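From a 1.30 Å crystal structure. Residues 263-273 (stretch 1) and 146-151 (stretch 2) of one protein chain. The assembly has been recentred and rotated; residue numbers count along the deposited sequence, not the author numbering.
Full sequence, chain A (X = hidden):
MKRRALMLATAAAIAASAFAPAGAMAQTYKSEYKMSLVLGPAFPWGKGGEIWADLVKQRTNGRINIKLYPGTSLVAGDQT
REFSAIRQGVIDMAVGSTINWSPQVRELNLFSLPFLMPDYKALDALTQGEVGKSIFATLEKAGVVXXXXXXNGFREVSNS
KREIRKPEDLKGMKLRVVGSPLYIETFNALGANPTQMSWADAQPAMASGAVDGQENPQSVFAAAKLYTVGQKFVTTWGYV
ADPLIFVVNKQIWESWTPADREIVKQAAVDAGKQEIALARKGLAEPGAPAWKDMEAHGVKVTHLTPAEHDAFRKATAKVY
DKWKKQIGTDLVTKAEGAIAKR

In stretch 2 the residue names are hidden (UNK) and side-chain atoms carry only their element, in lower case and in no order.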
# COMPACT_ATOMS: atom_id res chain seq x y z
N ILE A 263 21.28 6.71 -12.62
CA ILE A 263 20.73 5.54 -13.30
C ILE A 263 19.69 4.82 -12.43
O ILE A 263 18.60 4.49 -12.90
CB ILE A 263 21.83 4.56 -13.67
CG1 ILE A 263 22.75 5.22 -14.69
CG2 ILE A 263 21.24 3.27 -14.25
CD1 ILE A 263 22.24 5.15 -16.10
N VAL A 264 20.03 4.58 -11.18
CA VAL A 264 19.14 3.85 -10.28
C VAL A 264 17.84 4.62 -10.02
O VAL A 264 16.75 4.03 -10.00
CB VAL A 264 19.85 3.48 -8.97
CG1 VAL A 264 18.87 2.84 -7.98
CG2 VAL A 264 21.00 2.51 -9.25
N LYS A 265 17.96 5.94 -9.85
CA LYS A 265 16.81 6.80 -9.66
C LYS A 265 15.93 6.80 -10.89
O LYS A 265 14.73 6.59 -10.78
CB LYS A 265 17.25 8.23 -9.34
CG LYS A 265 16.09 9.20 -9.16
CD LYS A 265 16.56 10.49 -8.52
CE LYS A 265 15.39 11.40 -8.18
NZ LYS A 265 15.79 12.53 -7.29
N GLN A 266 16.49 6.99 -12.08
CA GLN A 266 15.64 7.00 -13.28
C GLN A 266 15.00 5.63 -13.51
O GLN A 266 13.86 5.52 -13.99
CB GLN A 266 16.43 7.44 -14.52
CG GLN A 266 15.57 7.57 -15.76
CD GLN A 266 14.49 8.63 -15.61
OE1 GLN A 266 14.77 9.76 -15.22
NE2 GLN A 266 13.24 8.27 -15.92
N ALA A 267 15.71 4.57 -13.16
CA ALA A 267 15.16 3.23 -13.29
C ALA A 267 13.97 3.04 -12.35
O ALA A 267 12.97 2.43 -12.73
CB ALA A 267 16.23 2.18 -13.02
N ALA A 268 14.06 3.60 -11.14
CA ALA A 268 12.94 3.57 -10.20
C ALA A 268 11.74 4.37 -10.75
O ALA A 268 10.60 3.94 -10.64
CB ALA A 268 13.36 4.12 -8.86
N VAL A 269 12.01 5.53 -11.33
CA VAL A 269 10.94 6.34 -11.92
C VAL A 269 10.23 5.60 -13.05
O VAL A 269 9.00 5.56 -13.10
CB VAL A 269 11.52 7.68 -12.42
CG1 VAL A 269 10.52 8.44 -13.31
CG2 VAL A 269 11.94 8.52 -11.21
N ASP A 270 11.01 4.97 -13.93
CA ASP A 270 10.46 4.18 -15.04
C ASP A 270 9.67 2.97 -14.53
O ASP A 270 8.56 2.69 -15.00
CB ASP A 270 11.58 3.70 -15.97
CG ASP A 270 12.24 4.82 -16.72
OD1 ASP A 270 11.70 5.95 -16.71
OD2 ASP A 270 13.33 4.59 -17.32
N ALA A 271 10.24 2.28 -13.56
CA ALA A 271 9.55 1.12 -12.97
C ALA A 271 8.26 1.53 -12.28
O ALA A 271 7.25 0.82 -12.37
CB ALA A 271 10.45 0.43 -12.00
N GLY A 272 8.28 2.66 -11.58
CA GLY A 272 7.11 3.12 -10.86
C GLY A 272 5.96 3.44 -11.80
O GLY A 272 4.81 3.08 -11.53
N LYS A 273 6.25 4.10 -12.91
CA LYS A 273 5.20 4.42 -13.87
C LYS A 273 4.60 3.15 -14.45
O LYS A 273 3.38 3.03 -14.56
CB LYS A 273 5.70 5.31 -15.01
CG LYS A 273 5.87 6.76 -14.65
CD LYS A 273 6.21 7.61 -15.87
CE LYS A 273 7.59 7.28 -16.41
NZ LYS A 273 8.14 8.42 -17.21
N UNK A 146 14.35 8.18 -0.88
CA UNK A 146 13.20 7.87 -1.74
C UNK A 146 13.42 8.31 -3.17
O UNK A 146 13.95 9.41 -3.40
c UNK A 146 14.17 9.47 -0.19
c UNK A 146 12.78 9.92 -0.62
c UNK A 146 12.08 8.68 -1.11
N UNK A 147 13.02 7.48 -4.13
CA UNK A 147 13.32 7.72 -5.53
C UNK A 147 12.10 7.81 -6.45
O UNK A 147 12.16 8.44 -7.49
c UNK A 147 14.23 6.62 -6.06
c UNK A 147 16.42 7.79 -5.45
c UNK A 147 16.37 5.33 -5.93
c UNK A 147 15.59 6.51 -5.36
N UNK A 148 11.02 7.11 -6.11
CA UNK A 148 9.84 7.08 -6.96
C UNK A 148 8.66 6.52 -6.22
O UNK A 148 8.80 5.89 -5.18
c UNK A 148 10.10 6.24 -8.19
N UNK A 149 7.48 6.78 -6.80
CA UNK A 149 6.22 6.25 -6.32
C UNK A 149 5.70 5.14 -7.21
O UNK A 149 5.79 5.20 -8.44
n UNK A 149 6.12 10.44 -4.53
c UNK A 149 4.63 9.36 -1.35
c UNK A 149 4.14 8.12 -1.82
c UNK A 149 6.06 9.66 -5.65
c UNK A 149 5.15 7.35 -6.29
c UNK A 149 5.49 9.82 -3.50
c UNK A 149 5.04 8.57 -3.98
c UNK A 149 4.35 7.71 -3.11
c UNK A 149 5.41 8.49 -5.36
c UNK A 149 5.30 10.21 -2.18
N UNK A 150 5.13 4.13 -6.56
CA UNK A 150 4.30 3.12 -7.19
C UNK A 150 2.95 3.10 -6.52
O UNK A 150 2.53 4.05 -5.87
N UNK A 151 2.26 1.97 -6.66
CA UNK A 151 0.90 1.84 -6.13
C UNK A 151 0.54 0.41 -5.77
O UNK A 151 0.79 -0.52 -6.53
o UNK A 151 -1.86 4.54 -7.52
c UNK A 151 -1.55 2.39 -6.69
o UNK A 151 -3.36 3.05 -8.08
c UNK A 151 -0.09 2.35 -7.17
c UNK A 151 -2.33 3.40 -7.47
O HOH W 1 13.88 11.63 -5.14

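Position 146 carries three side-chain carbons, and the chain they form closes back onto its own backbone N. The ring stays out of reach of the helix, but the carbonyl still takes part: a water donates to the O of 146 at 2.8 Å and accepts from K265 NZ at 3.0 Å, tying the start of the strand segment to the end of an extended lysine side chain. A ring closed onto N is the signature of proline, so this is P146. With no amide hydrogen its N cannot donate a hydrogen bond.

Position 147 has four side-chain carbons and no other element, forked at the second. CB points toward the helix and lies 3.9 Å from A268 CB. One tip of the fork approaches V264 CG1, and the other approaches the aliphatic part of K265. A four-carbon chain branching one atom beyond CB is leucine, L147. With chi1 at -61° (m) and chi2 at 178° (t), CD1 lies 4.1 Å from V264 CG1 and CD2 lies 4.0 Å from K265 CG. The side chain is long enough to reach back a full helical turn from A268, and its fork spreads over both neighbours. It is buried, as suits an entirely apolar group.

Position 148 has one side-chain carbon, CB, which points toward the helix, 3.4 Å from A268 O, 3.7 Å from V269 N and 3.9 Å from A268 CB. A lone methyl is alanine, A148. A methyl group suits this place because it packs directly against the helix backbone, where the chains are close: the CA atoms of V269 and A148 are 5.1 Å apart.

Position 149 shows one carbon leading to fused five- and six-membered rings, with eight carbons and one nitrogen in the ring system. CB points away, and the side chain comes no nearer to the helix than 6.5 Å. The backbone makes the contact instead, with the O of 149 lying 3.5 Å from G272 CA in a CA-H...O contact. Only tryptophan has this indole, so the residue is W149; its bulky rings need no room in the interface.

Position 150 has no side-chain atoms, and its CA lies only 4.6 Å from G272 CA. It is glycine, G150. Its own contact is loose, G272 O to G150 CA at 4.4 Å, and a CB here would point sideways, 4.5 Å from G272 CA, so this contact does not account for the glycine. A CB modelled on G272, by contrast, would fall 2.5 Å from W149 O, a clash, so the bare helix position is what accommodates this carbonyl.

Position 151 has three side-chain carbons, the third bearing two oxygens, and does not touch the helix. A carboxylate at the end of a two-carbon arm is glutamate, E151. Both oxygens are hydrogen-bonded elsewhere in the structure.

The helix and strand run nearly parallel, at 8°, with their axes approaching to 6.8 Å. No direct hydrogen bond joins them. L147 supplies the broad apolar contact, while the small A148 and A268, and the absent side chain of G272, leave room for the close approach; the 329 Å² buried is chiefly a matter of matched shape.

Stretch 2 146-151: PLAWGE
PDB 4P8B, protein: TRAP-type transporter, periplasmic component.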